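Beta-glucuronidase (Dictyoglomus thermophilum, PDB 6XXW) probably hydrolyses beta-D-glucuronides, releasing glucuronic acid, as a tetrameric glycoside hydrolase of family 2. Local coordinates at residues Phe299-Asp309 with Val545-Met556. Sequence-based numbering, arbitrary orientation.
Sequences FYFKGFGKHED and VGEHIWNFADFM
Two first torsions bring Tyr-300 and Glu-547 together: the tyrosine CG lies opposite the backbone N (chi1 -171°), which lays the ring across the neighbouring strand, while the glutamate CG is tucked between N and the carbonyl carbon (chi1 60°) before the chain extends. Tyr-300 OH donates to the anti side of Glu-547 OE2 at 2.6 Å, and Gly-546 CA sits over one face of the ring, 4.0 Å from its centroid, in a CH-pi contact. OE2 also forms a salt bridge with Arg-588, and OE1 accepts from Trp-589, so the buried carboxylate is held at both oxygens. A phenylalanine in place of Tyr-300 would probably leave Glu-547 OE2 without its hydroxyl donor and the carboxylate less firmly held. Strands 301-305 and 545-550 run parallel; hydrogen bonds such as Glu-547 N to Phe-301 O (2.9 Å) join the first and last strands of the TIM barrel, closing it. Beyond the strands, a cis peptide precedes Asn-551, whose OD1 accepts from Ala-553 N in an Asx turn, and Phe-552 N bonds to Gly-305 O. The Phe-552 ring presents its edge to the face of Phe-304, planes 79° apart, and receives Lys-306 CE over one of its own faces; Lys-306 NZ, off-centre at 4.1 Å from the ring centroid, makes a cation-pi contact while salt-bridged to Asp-325. Further on, His-307 CD2 rests over the centre of the Phe-555 ring, and His-307 NE2 approaches the edge of Trp-550 at CH2 (3.6 Å). Asp-309 OD2 accepts an almost straight bond from Met-556 N (3.0 Å), arriving from above the carboxylate plane; Asp-309 OD1 forms a salt bridge with Arg-574, and His-307 ND1 is hydrogen-bonded to Tyr-342 OH.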
loop_
_atom_site.group_PDB
_atom_site.type_symbol
_atom_site.label_atom_id
_atom_site.label_comp_id
_atom_site.label_asym_id
_atom_site.label_seq_id
_atom_site.Cartn_x
_atom_site.Cartn_y
_atom_site.Cartn_z
ATOM N N PHE A 299 9.984 -36.613 14.646
ATOM C CA PHE A 299 9.259 -35.376 14.376
ATOM C C PHE A 299 9.995 -34.514 13.347
ATOM O O PHE A 299 11.223 -34.565 13.233
ATOM C CB PHE A 299 9.094 -34.595 15.686
ATOM C CG PHE A 299 8.077 -33.474 15.636
ATOM C CD1 PHE A 299 6.767 -33.708 15.248
ATOM C CD2 PHE A 299 8.433 -32.191 16.033
ATOM C CE1 PHE A 299 5.829 -32.677 15.235
ATOM C CE2 PHE A 299 7.494 -31.136 16.013
ATOM C CZ PHE A 299 6.202 -31.381 15.619
ATOM N N TYR A 300 9.230 -33.710 12.603
ATOM C CA TYR A 300 9.786 -32.638 11.777
ATOM C C TYR A 300 9.066 -31.338 12.109
ATOM O O TYR A 300 7.855 -31.227 11.886
ATOM C CB TYR A 300 9.672 -32.934 10.274
ATOM C CG TYR A 300 10.440 -31.912 9.447
ATOM C CD1 TYR A 300 9.807 -30.782 8.913
ATOM C CD2 TYR A 300 11.813 -32.051 9.244
ATOM C CE1 TYR A 300 10.529 -29.839 8.176
ATOM C CE2 TYR A 300 12.537 -31.127 8.518
ATOM C CZ TYR A 300 11.905 -30.020 7.990
ATOM O OH TYR A 300 12.662 -29.120 7.264
ATOM N N PHE A 301 9.805 -30.361 12.640
ATOM C CA PHE A 301 9.207 -29.075 12.994
ATOM C C PHE A 301 8.864 -28.288 11.741
ATOM O O PHE A 301 9.728 -28.055 10.891
ATOM C CB PHE A 301 10.158 -28.214 13.832
ATOM C CG PHE A 301 10.436 -28.741 15.193
ATOM C CD1 PHE A 301 11.363 -29.756 15.381
ATOM C CD2 PHE A 301 9.801 -28.197 16.296
ATOM C CE1 PHE A 301 11.637 -30.240 16.657
ATOM C CE2 PHE A 301 10.078 -28.678 17.582
ATOM C CZ PHE A 301 10.999 -29.692 17.748
ATOM N N LYS A 302 7.635 -27.813 11.709
ATOM C CA LYS A 302 7.173 -26.907 10.645
ATOM C C LYS A 302 6.580 -25.700 11.363
ATOM O O LYS A 302 5.597 -25.862 11.986
ATOM C CB LYS A 302 6.131 -27.587 9.756
ATOM C CG LYS A 302 6.616 -28.778 8.961
ATOM C CD LYS A 302 5.529 -29.502 8.236
ATOM C CE LYS A 302 4.323 -29.829 9.073
ATOM N NZ LYS A 302 3.331 -30.606 8.312
ATOM N N GLY A 303 7.206 -24.535 11.263
ATOM C CA GLY A 303 6.624 -23.439 12.036
ATOM C C GLY A 303 7.358 -22.127 11.980
ATOM O O GLY A 303 7.950 -21.822 11.004
ATOM N N PHE A 304 7.211 -21.433 13.247
ATOM C CA PHE A 304 7.625 -20.033 13.219
ATOM C C PHE A 304 8.384 -19.638 14.467
ATOM O O PHE A 304 8.387 -20.342 15.415
ATOM C CB PHE A 304 6.407 -19.125 13.042
ATOM C CG PHE A 304 5.695 -19.313 11.733
ATOM C CD1 PHE A 304 6.142 -18.677 10.587
ATOM C CD2 PHE A 304 4.578 -20.127 11.648
ATOM C CE1 PHE A 304 5.490 -18.851 9.382
ATOM C CE2 PHE A 304 3.921 -20.303 10.445
ATOM C CZ PHE A 304 4.378 -19.664 9.310
ATOM N N GLY A 305 9.136 -18.601 14.426
ATOM C CA GLY A 305 9.430 -17.796 15.607
ATOM C C GLY A 305 8.296 -16.785 15.693
ATOM O O GLY A 305 7.929 -16.237 14.651
ATOM N N LYS A 306 7.707 -16.619 16.870
ATOM C CA LYS A 306 6.626 -15.638 17.015
ATOM C C LYS A 306 7.105 -14.454 17.861
ATOM O O LYS A 306 8.248 -14.313 18.040
ATOM C CB LYS A 306 5.415 -16.327 17.640
ATOM C CG LYS A 306 4.666 -17.284 16.743
ATOM C CD LYS A 306 3.450 -17.882 17.388
ATOM C CE LYS A 306 2.136 -17.305 16.941
ATOM N NZ LYS A 306 1.968 -15.882 17.297
ATOM N N HIS A 307 6.199 -13.581 18.224
ATOM C CA HIS A 307 6.445 -12.515 19.186
ATOM C C HIS A 307 5.114 -12.220 19.849
ATOM O O HIS A 307 4.063 -12.419 19.243
ATOM C CB HIS A 307 6.986 -11.224 18.544
ATOM C CG HIS A 307 8.463 -11.048 18.688
ATOM N ND1 HIS A 307 9.095 -11.020 19.912
ATOM C CD2 HIS A 307 9.437 -10.906 17.759
ATOM C CE1 HIS A 307 10.392 -10.873 19.732
ATOM N NE2 HIS A 307 10.626 -10.803 18.434
ATOM N N GLU A 308 5.153 -11.725 21.083
ATOM C CA GLU A 308 3.926 -11.243 21.710
ATOM C C GLU A 308 3.793 -9.782 21.313
ATOM O O GLU A 308 4.386 -8.899 21.931
ATOM C CB GLU A 308 3.958 -11.455 23.219
ATOM C CG GLU A 308 3.722 -12.909 23.592
ATOM C CD GLU A 308 3.584 -13.110 25.086
ATOM O OE1 GLU A 308 4.452 -12.603 25.833
ATOM O OE2 GLU A 308 2.601 -13.766 25.513
ATOM N N ASP A 309 3.025 -9.533 20.253
ATOM C CA ASP A 309 2.990 -8.229 19.611
ATOM C C ASP A 309 1.718 -8.162 18.781
ATOM O O ASP A 309 1.398 -9.113 18.060
ATOM C CB ASP A 309 4.243 -8.028 18.732
ATOM C CG ASP A 309 4.136 -6.818 17.810
ATOM O OD1 ASP A 309 3.434 -6.893 16.776
ATOM O OD2 ASP A 309 4.762 -5.788 18.126
ATOM N N VAL A 545 15.987 -31.484 11.188
ATOM C CA VAL A 545 14.713 -31.975 11.702
ATOM C C VAL A 545 13.680 -30.865 11.828
ATOM O O VAL A 545 12.621 -31.083 12.416
ATOM C CB VAL A 545 14.894 -32.696 13.052
ATOM C CG1 VAL A 545 15.866 -33.861 12.900
ATOM C CG2 VAL A 545 15.403 -31.716 14.121
ATOM N N GLY A 546 13.962 -29.674 11.310
ATOM C CA GLY A 546 13.007 -28.593 11.452
ATOM C C GLY A 546 13.288 -27.328 10.667
ATOM O O GLY A 546 14.451 -26.996 10.375
ATOM N N GLU A 547 12.212 -26.613 10.322
ATOM C CA GLU A 547 12.292 -25.313 9.657
ATOM C C GLU A 547 11.350 -24.348 10.369
ATOM O O GLU A 547 10.146 -24.599 10.456
ATOM C CB GLU A 547 11.952 -25.414 8.153
ATOM C CG GLU A 547 10.539 -25.946 7.807
ATOM C CD GLU A 547 10.433 -26.459 6.375
ATOM O OE1 GLU A 547 9.482 -26.058 5.664
ATOM O OE2 GLU A 547 11.296 -27.267 5.956
ATOM N N HIS A 548 11.905 -23.271 10.920
ATOM C CA HIS A 548 11.116 -22.204 11.513
ATOM C C HIS A 548 11.440 -20.914 10.770
ATOM O O HIS A 548 12.584 -20.437 10.802
ATOM C CB HIS A 548 11.396 -22.068 13.016
ATOM C CG HIS A 548 10.577 -22.986 13.880
ATOM N ND1 HIS A 548 10.540 -22.879 15.257
ATOM C CD2 HIS A 548 9.760 -24.021 13.564
ATOM C CE1 HIS A 548 9.731 -23.801 15.750
ATOM N NE2 HIS A 548 9.250 -24.515 14.746
ATOM N N ILE A 549 10.445 -20.360 10.105
ATOM C CA ILE A 549 10.610 -19.103 9.389
ATOM C C ILE A 549 10.496 -17.951 10.383
ATOM O O ILE A 549 9.670 -17.976 11.298
ATOM C CB ILE A 549 9.568 -18.992 8.254
ATOM C CG1 ILE A 549 9.894 -19.958 7.101
ATOM C CG2 ILE A 549 9.513 -17.566 7.681
ATOM C CD1 ILE A 549 9.530 -21.435 7.334
ATOM N N TRP A 550 11.350 -16.945 10.223
ATOM C CA TRP A 550 11.225 -15.677 10.934
ATOM C C TRP A 550 10.533 -14.685 10.005
ATOM O O TRP A 550 11.083 -14.367 8.949
ATOM C CB TRP A 550 12.603 -15.136 11.305
ATOM C CG TRP A 550 12.530 -13.963 12.200
ATOM C CD1 TRP A 550 12.644 -12.645 11.857
ATOM C CD2 TRP A 550 12.287 -14.001 13.600
ATOM N NE1 TRP A 550 12.500 -11.859 12.978
ATOM C CE2 TRP A 550 12.279 -12.670 14.062
ATOM C CE3 TRP A 550 12.090 -15.041 14.517
ATOM C CZ2 TRP A 550 12.091 -12.344 15.412
ATOM C CZ3 TRP A 550 11.892 -14.718 15.863
ATOM C CH2 TRP A 550 11.889 -13.383 16.292
ATOM N N ASN A 551 9.356 -14.168 10.390
ATOM C CA ASN A 551 8.654 -14.374 11.671
ATOM C C ASN A 551 7.225 -14.764 11.314
ATOM O O ASN A 551 6.842 -14.647 10.150
ATOM C CB ASN A 551 8.645 -13.086 12.512
ATOM C CG ASN A 551 8.043 -13.270 13.913
ATOM O OD1 ASN A 551 6.815 -13.281 14.095
ATOM N ND2 ASN A 551 8.912 -13.378 14.915
ATOM N N PHE A 552 6.444 -15.210 12.302
ATOM C CA PHE A 552 5.009 -15.409 12.093
ATOM C C PHE A 552 4.353 -14.142 11.540
ATOM O O PHE A 552 3.636 -14.192 10.535
ATOM C CB PHE A 552 4.342 -15.837 13.407
ATOM C CG PHE A 552 2.829 -15.995 13.321
ATOM C CD1 PHE A 552 2.262 -17.128 12.749
ATOM C CD2 PHE A 552 1.985 -15.026 13.858
ATOM C CE1 PHE A 552 0.877 -17.284 12.682
ATOM C CE2 PHE A 552 0.596 -15.163 13.800
ATOM C CZ PHE A 552 0.037 -16.301 13.211
ATOM N N ALA A 553 4.601 -12.990 12.168
ATOM C CA ALA A 553 3.929 -11.760 11.751
ATOM C C ALA A 553 4.825 -10.542 11.956
ATOM O O ALA A 553 5.677 -10.530 12.851
ATOM C CB ALA A 553 2.621 -11.555 12.528
ATOM N N ASP A 554 4.576 -9.495 11.155
ATOM C CA ASP A 554 5.242 -8.201 11.343
ATOM C C ASP A 554 5.067 -7.711 12.775
ATOM O O ASP A 554 3.972 -7.788 13.341
ATOM C CB ASP A 554 4.671 -7.139 10.383
ATOM C CG ASP A 554 4.838 -7.511 8.915
ATOM O OD1 ASP A 554 5.713 -8.344 8.607
ATOM O OD2 ASP A 554 4.085 -6.970 8.066
ATOM N N PHE A 555 6.146 -7.185 13.361
ATOM C CA PHE A 555 6.114 -6.743 14.755
ATOM C C PHE A 555 6.929 -5.469 14.914
ATOM O O PHE A 555 7.790 -5.159 14.092
ATOM C CB PHE A 555 6.646 -7.830 15.712
ATOM C CG PHE A 555 8.071 -8.240 15.449
ATOM C CD1 PHE A 555 8.363 -9.232 14.516
ATOM C CD2 PHE A 555 9.123 -7.646 16.141
ATOM C CE1 PHE A 555 9.687 -9.623 14.277
ATOM C CE2 PHE A 555 10.448 -8.028 15.901
ATOM C CZ PHE A 555 10.727 -9.016 14.984
ATOM N N MET A 556 6.664 -4.734 15.997
ATOM C CA MET A 556 7.331 -3.454 16.209
ATOM C C MET A 556 8.735 -3.622 16.798
ATOM O O MET A 556 8.990 -4.517 17.610
ATOM C CB MET A 556 6.511 -2.566 17.150
ATOM C CG MET A 556 5.299 -1.905 16.531
ATOM S SD MET A 556 5.643 -0.970 15.034
ATOM C CE MET A 556 7.121 -0.156 15.519
HETATM O O HOH W 1 2.966 -9.197 15.371
HETATM O O HOH W 2 7.306 -5.971 19.207
#